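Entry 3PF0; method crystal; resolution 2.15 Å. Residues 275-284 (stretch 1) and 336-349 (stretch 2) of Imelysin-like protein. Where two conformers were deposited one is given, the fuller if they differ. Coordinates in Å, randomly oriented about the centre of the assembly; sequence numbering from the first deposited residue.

Stretch 1 (275-284) KLATLNKAMT
Stretch 2, residues 336-349: HLTNITRLIKSQLI

Both stretches are helical and run in roughly the same direction: the axes of helix 275-283 and helix 336-349 make an angle of 27° between their N-to-C directions, with a signed crossing angle of 27°. Their closest approach is 13.6 Å, a wide spacing, bridged by apolar side chains. The register is fixed by three CA-CA pairs: Leu276 CA to Leu337 CA at 9.5 Å, Leu279 CA to Ile340 CA at 10.1 Å, and Met283 CA to Leu348 CA at 9.5 Å. No hydrogen bond crosses between the stretches, and the buried surface is modest, 236 Å² with both sides summed.

Stretch 1 enters already helical, with phi/psi near -67/-40 and i to i+4 bonds such as Leu279 N to Lys275 O at 3.0 Å. Lys275 (chi1 m) lies out of reach of stretch 2, and its NZ is hydrogen-bonded elsewhere in the structure. Leu276 makes the first contact. Its CA-to-CB bond points sideways, but the m,t rotamer (chi1 -86°, chi2 175°) brings the end of the side chain nearer: Leu276 CD2 lies 4.1 Å from Leu337 CD2 and 4.2 Å from Ile340 CD1. Leu337, also m,t and sideways, reaches inward in the same manner.

Ala277 and Thr278 are out of reach. Three residues on from Leu276, just under one turn, Leu279 directs its CA-to-CB bond toward stretch 2 and takes the t,p rotamer (chi1 -166°, chi2 71°), and its CD2 packs 3.9 Å from CG2 of Ile340. Ile340 is m,t (-69°, 169°) and thus meets two leucines, its CD1 approaching Leu276 and its CG2 approaching Leu279.

Asn280, Lys281 and Ala282 make no contact, so the next is at Met283, a selenomethionine with chi1 -66°, chi2 -44° and chi3 166° (m,m,t). It has 55 Å² covered by stretch 2, the largest area of any residue here. Met283 CE lies 3.8 Å from Ile344 CD1, and Met283 SE lies 3.6 Å from Leu348 CD2. Both are van der Waals contacts, suited to a flexible apolar chain with a large, polarizable selenium. Ile344 is m,t and Leu348 t,p, each with CA-to-CB directed toward stretch 1.

Between these partners the partner helix widens into a pi-type turn at 344-348. Leu348 N bonds to Leu343 O at 2.9 Å and Ile349 N to Ile344 O at 2.9 Å, both i to i+5, while Ser346 and Gln347 take phi values of -100° and -120°. Away from the contact, Arg342 NE and NH2 donate to Asn339 OD1 at 3.1 and 3.0 Å, and Ser346 OG donates to Arg342 O at 2.7 Å.

Stretch 1 leaves helical geometry at Thr284 (phi/psi -100/10, chi1 p). Thr284 N and Thr284 OG1 both donate to Asn280 O, at 2.9 and 2.7 Å, so a single carbonyl accepts two bonds where the helix finishes.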

# COMPACT_ATOMS: atom_id res chain seq x y z
N LYS A 275 4.38 4.90 0.97
CA LYS A 275 3.04 5.47 0.97
C LYS A 275 3.09 6.99 0.84
O LYS A 275 2.34 7.54 0.04
CB LYS A 275 2.26 5.05 2.23
CG LYS A 275 1.95 3.56 2.27
CD LYS A 275 0.98 3.20 3.37
CE LYS A 275 0.50 1.79 3.15
NZ LYS A 275 -0.92 1.64 3.55
N LEU A 276 4.02 7.65 1.58
CA LEU A 276 4.17 9.11 1.52
C LEU A 276 4.60 9.58 0.13
O LEU A 276 4.03 10.55 -0.39
CB LEU A 276 5.19 9.63 2.57
CG LEU A 276 4.67 9.92 3.97
CD1 LEU A 276 5.83 10.29 4.89
CD2 LEU A 276 3.61 11.03 3.98
N ALA A 277 5.57 8.89 -0.48
CA ALA A 277 6.09 9.21 -1.82
C ALA A 277 5.00 9.07 -2.91
O ALA A 277 4.98 9.85 -3.87
CB ALA A 277 7.27 8.32 -2.15
N THR A 278 4.08 8.10 -2.74
CA THR A 278 2.98 7.85 -3.68
C THR A 278 1.95 8.98 -3.54
O THR A 278 1.50 9.52 -4.56
CB THR A 278 2.40 6.45 -3.44
OG1 THR A 278 3.45 5.53 -3.71
CG2 THR A 278 1.21 6.14 -4.33
N LEU A 279 1.63 9.36 -2.30
CA LEU A 279 0.71 10.46 -2.00
C LEU A 279 1.29 11.78 -2.51
O LEU A 279 0.55 12.57 -3.11
CB LEU A 279 0.43 10.54 -0.49
CG LEU A 279 -0.75 11.42 -0.05
CD1 LEU A 279 -2.09 10.79 -0.42
CD2 LEU A 279 -0.72 11.65 1.45
N ASN A 280 2.62 12.00 -2.33
CA ASN A 280 3.32 13.19 -2.82
C ASN A 280 3.27 13.27 -4.36
O ASN A 280 3.10 14.36 -4.91
CB ASN A 280 4.77 13.22 -2.35
CG ASN A 280 5.47 14.50 -2.70
OD1 ASN A 280 5.15 15.57 -2.17
ND2 ASN A 280 6.42 14.44 -3.62
N LYS A 281 3.42 12.11 -5.04
CA LYS A 281 3.37 12.01 -6.51
C LYS A 281 1.98 12.44 -7.02
O LYS A 281 1.89 13.10 -8.04
CB LYS A 281 3.69 10.58 -6.95
CG LYS A 281 4.35 10.48 -8.32
CD LYS A 281 3.86 9.28 -9.10
CE LYS A 281 4.30 9.34 -10.55
NZ LYS A 281 3.51 8.40 -11.40
N ALA A 282 0.92 12.08 -6.27
CA ALA A 282 -0.47 12.41 -6.60
C ALA A 282 -0.77 13.89 -6.31
O ALA A 282 -1.42 14.54 -7.14
CB ALA A 282 -1.42 11.52 -5.81
N MSE A 283 -0.30 14.43 -5.16
CA MSE A 283 -0.54 15.81 -4.72
C MSE A 283 0.28 16.86 -5.48
O MSE A 283 -0.20 17.98 -5.62
CB MSE A 283 -0.26 15.98 -3.21
CG MSE A 283 -1.22 15.21 -2.30
SE MSE A 283 -3.08 15.35 -2.81
CE MSE A 283 -3.81 13.92 -1.73
N THR A 284 1.51 16.52 -5.94
CA THR A 284 2.39 17.45 -6.67
C THR A 284 2.32 17.21 -8.19
O THR A 284 3.12 17.78 -8.95
CB THR A 284 3.84 17.40 -6.15
OG1 THR A 284 4.42 16.13 -6.48
CG2 THR A 284 3.96 17.68 -4.64
N HIS A 336 2.24 15.34 12.03
CA HIS A 336 2.48 15.71 10.64
C HIS A 336 1.45 15.03 9.73
O HIS A 336 0.94 15.67 8.81
CB HIS A 336 3.92 15.32 10.21
CG HIS A 336 4.94 16.38 10.50
ND1 HIS A 336 5.47 16.55 11.76
CD2 HIS A 336 5.50 17.29 9.66
CE1 HIS A 336 6.33 17.55 11.66
NE2 HIS A 336 6.38 18.02 10.41
N LEU A 337 1.14 13.74 10.00
CA LEU A 337 0.16 12.96 9.21
C LEU A 337 -1.26 13.49 9.41
O LEU A 337 -2.05 13.50 8.46
CB LEU A 337 0.22 11.45 9.56
CG LEU A 337 1.46 10.69 9.10
CD1 LEU A 337 1.50 9.30 9.70
CD2 LEU A 337 1.57 10.62 7.56
N THR A 338 -1.57 13.95 10.64
CA THR A 338 -2.85 14.54 11.03
C THR A 338 -3.02 15.89 10.29
O THR A 338 -4.13 16.21 9.85
CB THR A 338 -2.93 14.65 12.56
OG1 THR A 338 -2.84 13.33 13.11
CG2 THR A 338 -4.22 15.30 13.05
N ASN A 339 -1.92 16.65 10.13
CA ASN A 339 -1.94 17.92 9.41
C ASN A 339 -2.21 17.68 7.89
O ASN A 339 -2.88 18.50 7.27
CB ASN A 339 -0.65 18.70 9.62
CG ASN A 339 -0.65 20.05 8.94
OD1 ASN A 339 -1.56 20.87 9.13
ND2 ASN A 339 0.34 20.29 8.09
N ILE A 340 -1.72 16.56 7.32
CA ILE A 340 -1.95 16.21 5.91
C ILE A 340 -3.45 15.86 5.72
O ILE A 340 -4.05 16.35 4.76
CB ILE A 340 -0.99 15.10 5.40
CG1 ILE A 340 0.46 15.63 5.30
CG2 ILE A 340 -1.46 14.53 4.04
CD1 ILE A 340 1.54 14.58 5.05
N THR A 341 -4.04 15.06 6.63
CA THR A 341 -5.47 14.69 6.55
C THR A 341 -6.33 15.95 6.69
O THR A 341 -7.32 16.09 5.98
CB THR A 341 -5.86 13.64 7.61
OG1 THR A 341 -5.44 14.07 8.89
CG2 THR A 341 -5.27 12.29 7.33
N ARG A 342 -5.90 16.89 7.56
CA ARG A 342 -6.56 18.17 7.79
C ARG A 342 -6.61 18.97 6.49
O ARG A 342 -7.68 19.43 6.09
CB ARG A 342 -5.84 18.96 8.89
CG ARG A 342 -6.56 20.24 9.32
CD ARG A 342 -5.72 21.13 10.23
NE ARG A 342 -4.52 21.64 9.57
CZ ARG A 342 -4.49 22.72 8.78
NH1 ARG A 342 -5.60 23.40 8.54
NH2 ARG A 342 -3.35 23.10 8.21
N LEU A 343 -5.45 19.10 5.82
CA LEU A 343 -5.32 19.83 4.56
C LEU A 343 -6.15 19.18 3.45
O LEU A 343 -6.72 19.91 2.64
CB LEU A 343 -3.85 19.94 4.14
CG LEU A 343 -2.95 20.89 4.94
CD1 LEU A 343 -1.51 20.70 4.58
CD2 LEU A 343 -3.34 22.35 4.74
N ILE A 344 -6.25 17.84 3.41
CA ILE A 344 -7.02 17.15 2.37
C ILE A 344 -8.54 17.41 2.57
O ILE A 344 -9.22 17.80 1.62
CB ILE A 344 -6.68 15.64 2.27
CG1 ILE A 344 -5.21 15.43 1.84
CG2 ILE A 344 -7.63 14.91 1.28
CD1 ILE A 344 -4.66 13.97 1.96
N LYS A 345 -9.03 17.22 3.80
CA LYS A 345 -10.44 17.36 4.16
C LYS A 345 -10.95 18.81 4.12
O LYS A 345 -12.09 19.03 3.68
CB LYS A 345 -10.68 16.80 5.57
CG LYS A 345 -10.73 15.28 5.65
CD LYS A 345 -10.24 14.76 7.00
CE LYS A 345 -11.33 14.56 8.01
NZ LYS A 345 -10.79 14.03 9.28
N SER A 346 -10.16 19.78 4.60
CA SER A 346 -10.61 21.17 4.73
C SER A 346 -10.16 22.12 3.62
O SER A 346 -10.76 23.19 3.50
CB SER A 346 -10.18 21.74 6.08
OG SER A 346 -8.78 21.89 6.17
N GLN A 347 -9.12 21.77 2.83
CA GLN A 347 -8.63 22.65 1.76
C GLN A 347 -8.71 21.98 0.39
O GLN A 347 -9.23 22.59 -0.54
CB GLN A 347 -7.19 23.12 2.04
CG GLN A 347 -7.09 24.27 3.05
CD GLN A 347 -5.68 24.81 3.21
OE1 GLN A 347 -4.85 24.79 2.29
NE2 GLN A 347 -5.39 25.34 4.39
N LEU A 348 -8.19 20.74 0.25
CA LEU A 348 -8.19 20.06 -1.05
C LEU A 348 -9.59 19.65 -1.56
O LEU A 348 -9.94 20.01 -2.69
CB LEU A 348 -7.24 18.84 -1.05
CG LEU A 348 -7.06 18.10 -2.39
CD1 LEU A 348 -6.31 18.95 -3.41
CD2 LEU A 348 -6.38 16.77 -2.20
N ILE A 349 -10.35 18.86 -0.78
CA ILE A 349 -11.68 18.35 -1.15
C ILE A 349 -12.68 19.52 -1.42
O ILE A 349 -13.31 19.48 -2.49
CB ILE A 349 -12.19 17.31 -0.11
CG1 ILE A 349 -11.51 15.93 -0.37
CG2 ILE A 349 -13.72 17.18 -0.11
CD1 ILE A 349 -11.67 14.85 0.73